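Local coordinates for enoyl-acyl carrier protein reductase (Uncultured bacterium, PDB 6KIA) that probably catalyses the NADH-dependent reduction of enoyl-acyl carrier protein in fatty acid synthesis, and is linked to triclosan resistance, at residues F157-A162 with Y236-Y241. Sequence-based numbering, arbitrary orientation.
Sequences FAHTMA and YSAYGY. With NAI (1,4-dihydronicotinamide adenine dinucleotide), chain D.
Two parallel strands, 155-159 and 234-240, run together here and then part around the dinucleotide. The pairing is tight from Phe-157 to the amide of His-159. Ser-237 N gives its hydrogen almost along the carbonyl axis of Phe-157 O at 3.0 Å; His-159 N reaches Ser-237 O at 2.8 Å, but from above that carbonyl's plane. On the face shared by Phe-157 and Tyr-236, both CG atoms sit anti to the carbonyl carbon (chi1 -66° and -58°), so the rings lie side by side, nearly parallel at 11° but slid apart. Phe-157 CD2 meets Tyr-236 CE2 at 3.5 Å, while the tyrosine hydroxyl goes on to Ser-220 and Arg-224. Ala-158 and Ser-237 occupy the other face, against Leu-37 of helix 34-43.

Past His-159 the ladder loosens. His-159 O and Tyr-239 N stand 3.6 Å apart with no direct bond; a water accepts from that N-H, pairs with His-159 ND1 and lies within bonding distance of His-159 O, though it has more acceptors nearby than protons. A second water links His-159 O to Ser-237 OG. The imidazole, swung with CG anti to the backbone N, takes Thr-212 at NE2 and has Met-161 N over one face, toward the rim.

The split at the carboxyl ends of parallel strands is where a Rossmann-type fold receives its cofactor. Thr-160 OG1 donates to NAI O3B at 2.6 Å and Thr-160 O accepts from NAI O3D, so one residue grips both riboses; Ala-162 N adds a bond to NAI O4B. From 236-241, Tyr-239 CB touches NAI O4D and Tyr-241 CB packs 3.5 Å from NAI C5N. Direct pairing thus gives way to water at the strand ends and to NADH on the loop after strand 155-159.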
loop_
_atom_site.group_PDB
_atom_site.type_symbol
_atom_site.label_atom_id
_atom_site.label_comp_id
_atom_site.label_asym_id
_atom_site.label_seq_id
_atom_site.Cartn_x
_atom_site.Cartn_y
_atom_site.Cartn_z
ATOM N N PHE A 157 8.356 -10.884 8.961
ATOM C CA PHE A 157 7.731 -11.092 7.659
ATOM C C PHE A 157 6.981 -9.824 7.293
ATOM O O PHE A 157 6.028 -9.471 7.982
ATOM C CB PHE A 157 6.756 -12.288 7.677
ATOM C CG PHE A 157 7.411 -13.624 7.891
ATOM C CD1 PHE A 157 7.863 -14.379 6.814
ATOM C CD2 PHE A 157 7.536 -14.129 9.162
ATOM C CE1 PHE A 157 8.440 -15.628 7.005
ATOM C CE2 PHE A 157 8.101 -15.373 9.374
ATOM C CZ PHE A 157 8.578 -16.126 8.288
ATOM N N ALA A 158 7.418 -9.121 6.244
ATOM C CA ALA A 158 6.789 -7.850 5.870
ATOM C C ALA A 158 5.947 -7.994 4.584
ATOM O O ALA A 158 6.470 -8.106 3.470
ATOM C CB ALA A 158 7.860 -6.766 5.701
ATOM N N HIS A 159 4.632 -8.006 4.756
ATOM C CA HIS A 159 3.689 -8.138 3.636
ATOM C C HIS A 159 3.494 -6.792 2.976
ATOM O O HIS A 159 3.348 -5.797 3.670
ATOM C CB HIS A 159 2.373 -8.693 4.179
ATOM C CG HIS A 159 1.261 -8.787 3.185
ATOM N ND1 HIS A 159 0.464 -7.708 2.863
ATOM C CD2 HIS A 159 0.740 -9.850 2.523
ATOM C CE1 HIS A 159 -0.460 -8.089 2.000
ATOM N NE2 HIS A 159 -0.318 -9.385 1.781
ATOM N N THR A 160 3.489 -6.755 1.643
ATOM C CA THR A 160 3.304 -5.484 0.931
ATOM C C THR A 160 2.266 -5.601 -0.166
ATOM O O THR A 160 1.983 -4.620 -0.853
ATOM C CB THR A 160 4.611 -4.983 0.255
ATOM O OG1 THR A 160 4.950 -5.882 -0.810
ATOM C CG2 THR A 160 5.769 -4.873 1.248
ATOM N N MET A 161 1.725 -6.800 -0.382
ATOM C CA MET A 161 0.964 -7.063 -1.602
ATOM C C MET A 161 -0.365 -6.348 -1.638
ATOM O O MET A 161 -1.139 -6.416 -0.691
ATOM C CB MET A 161 0.706 -8.569 -1.763
ATOM C CG MET A 161 1.970 -9.383 -1.831
ATOM S SD MET A 161 1.650 -11.141 -1.999
ATOM C CE MET A 161 3.307 -11.775 -2.295
ATOM N N ALA A 162 -0.615 -5.701 -2.767
ATOM C CA ALA A 162 -1.908 -5.096 -3.078
ATOM C C ALA A 162 -2.033 -5.055 -4.590
ATOM O O ALA A 162 -1.058 -4.786 -5.281
ATOM C CB ALA A 162 -2.023 -3.672 -2.481
ATOM N N TYR A 236 4.766 -10.171 12.013
ATOM C CA TYR A 236 4.208 -9.930 10.672
ATOM C C TYR A 236 3.770 -8.483 10.591
ATOM O O TYR A 236 3.173 -7.974 11.539
ATOM C CB TYR A 236 3.009 -10.829 10.380
ATOM C CG TYR A 236 3.342 -12.297 10.496
ATOM C CD1 TYR A 236 3.328 -12.924 11.738
ATOM C CD2 TYR A 236 3.707 -13.044 9.380
ATOM C CE1 TYR A 236 3.658 -14.263 11.862
ATOM C CE2 TYR A 236 4.031 -14.391 9.506
ATOM C CZ TYR A 236 4.005 -14.979 10.745
ATOM O OH TYR A 236 4.318 -16.314 10.877
ATOM N N SER A 237 4.097 -7.816 9.490
ATOM C CA SER A 237 3.601 -6.455 9.277
ATOM C C SER A 237 2.915 -6.425 7.920
ATOM O O SER A 237 3.216 -7.252 7.046
ATOM C CB SER A 237 4.742 -5.438 9.332
ATOM O OG SER A 237 5.622 -5.618 8.225
ATOM N N ALA A 238 1.982 -5.492 7.744
ATOM C CA ALA A 238 1.371 -5.251 6.448
ATOM C C ALA A 238 1.156 -3.756 6.320
ATOM O O ALA A 238 0.998 -3.055 7.320
ATOM C CB ALA A 238 0.035 -6.000 6.287
ATOM N N TYR A 239 1.140 -3.275 5.088
ATOM C CA TYR A 239 0.842 -1.873 4.813
ATOM C C TYR A 239 -0.648 -1.749 4.538
ATOM O O TYR A 239 -1.150 -2.325 3.579
ATOM C CB TYR A 239 1.650 -1.351 3.625
ATOM C CG TYR A 239 3.125 -1.166 3.907
ATOM C CD1 TYR A 239 3.611 0.040 4.413
ATOM C CD2 TYR A 239 4.034 -2.202 3.660
ATOM C CE1 TYR A 239 4.957 0.209 4.675
ATOM C CE2 TYR A 239 5.383 -2.033 3.932
ATOM C CZ TYR A 239 5.827 -0.838 4.420
ATOM O OH TYR A 239 7.166 -0.662 4.692
ATOM N N GLY A 240 -1.352 -1.020 5.393
ATOM C CA GLY A 240 -2.771 -0.842 5.184
ATOM C C GLY A 240 -3.029 0.553 4.685
ATOM O O GLY A 240 -2.179 1.429 4.827
ATOM N N TYR A 241 -4.195 0.757 4.073
ATOM C CA TYR A 241 -4.696 2.129 3.896
ATOM C C TYR A 241 -6.133 2.162 4.410
ATOM O O TYR A 241 -6.936 1.307 4.039
ATOM C CB TYR A 241 -4.662 2.602 2.441
ATOM C CG TYR A 241 -5.211 4.015 2.340
ATOM C CD1 TYR A 241 -4.504 5.082 2.883
ATOM C CD2 TYR A 241 -6.449 4.266 1.749
ATOM C CE1 TYR A 241 -4.998 6.368 2.839
ATOM C CE2 TYR A 241 -6.949 5.554 1.687
ATOM C CZ TYR A 241 -6.225 6.602 2.222
ATOM O OH TYR A 241 -6.710 7.905 2.180
HETATM P PA NAI D . 4.183 -0.646 -5.086
HETATM O O1A NAI D . 5.637 -0.315 -4.945
HETATM O O2A NAI D . 3.635 -0.746 -6.496
HETATM O O5B NAI D . 3.928 -1.983 -4.264
HETATM C C5B NAI D . 2.918 -2.880 -4.681
HETATM C C4B NAI D . 3.304 -4.215 -3.973
HETATM O O4B NAI D . 2.142 -5.193 -4.291
HETATM C C3B NAI D . 4.385 -4.734 -4.433
HETATM O O3B NAI D . 5.217 -5.343 -3.363
HETATM C C2B NAI D . 3.878 -5.897 -5.495
HETATM O O2B NAI D . 4.976 -6.852 -5.736
HETATM C C1B NAI D . 2.847 -6.403 -4.913
HETATM N N9A NAI D . 1.849 -6.882 -5.892
HETATM C C8A NAI D . 1.057 -6.288 -6.802
HETATM N N7A NAI D . 0.355 -7.235 -7.420
HETATM C C5A NAI D . 0.709 -8.428 -6.886
HETATM C C6A NAI D . 0.243 -9.690 -7.221
HETATM N N6A NAI D . -0.713 -10.171 -8.179
HETATM N N1A NAI D . 0.742 -10.747 -6.557
HETATM C C2A NAI D . 1.691 -10.567 -5.586
HETATM N N3A NAI D . 2.152 -9.304 -5.251
HETATM C C4A NAI D . 1.641 -8.231 -5.932
HETATM O O3 NAI D . 3.238 0.485 -4.335
HETATM P PN NAI D . 2.994 0.738 -2.760
HETATM O O1N NAI D . 4.296 0.988 -2.063
HETATM O O2N NAI D . 2.048 1.927 -2.742
HETATM O O5D NAI D . 2.283 -0.565 -2.178
HETATM C C5D NAI D . 2.827 -1.279 -1.080
HETATM C C4D NAI D . 1.728 -1.385 0.001
HETATM O O4D NAI D . 1.521 -0.186 0.510
HETATM C C3D NAI D . 0.397 -1.803 -0.620
HETATM O O3D NAI D . -0.216 -2.822 0.096
HETATM C C2D NAI D . -0.429 -0.506 -0.471
HETATM O O2D NAI D . -1.861 -0.833 -0.556
HETATM C C1D NAI D . -0.042 -0.017 0.678
HETATM N N1N NAI D . -0.348 1.403 0.846
HETATM C C2N NAI D . -0.138 2.320 -0.161
HETATM C C3N NAI D . -0.504 3.659 0.028
HETATM C C7N NAI D . -0.251 4.708 -1.055
HETATM O O7N NAI D . -0.838 5.786 -1.032
HETATM N N7N NAI D . 0.684 4.418 -2.083
HETATM C C4N NAI D . -1.059 4.100 1.221
HETATM C C5N NAI D . -1.220 3.170 2.255
HETATM C C6N NAI D . -0.869 1.831 2.057
HETATM O O HOH W 1 4.760 -4.685 5.852
HETATM O O HOH W 2 0.514 -4.781 2.712
#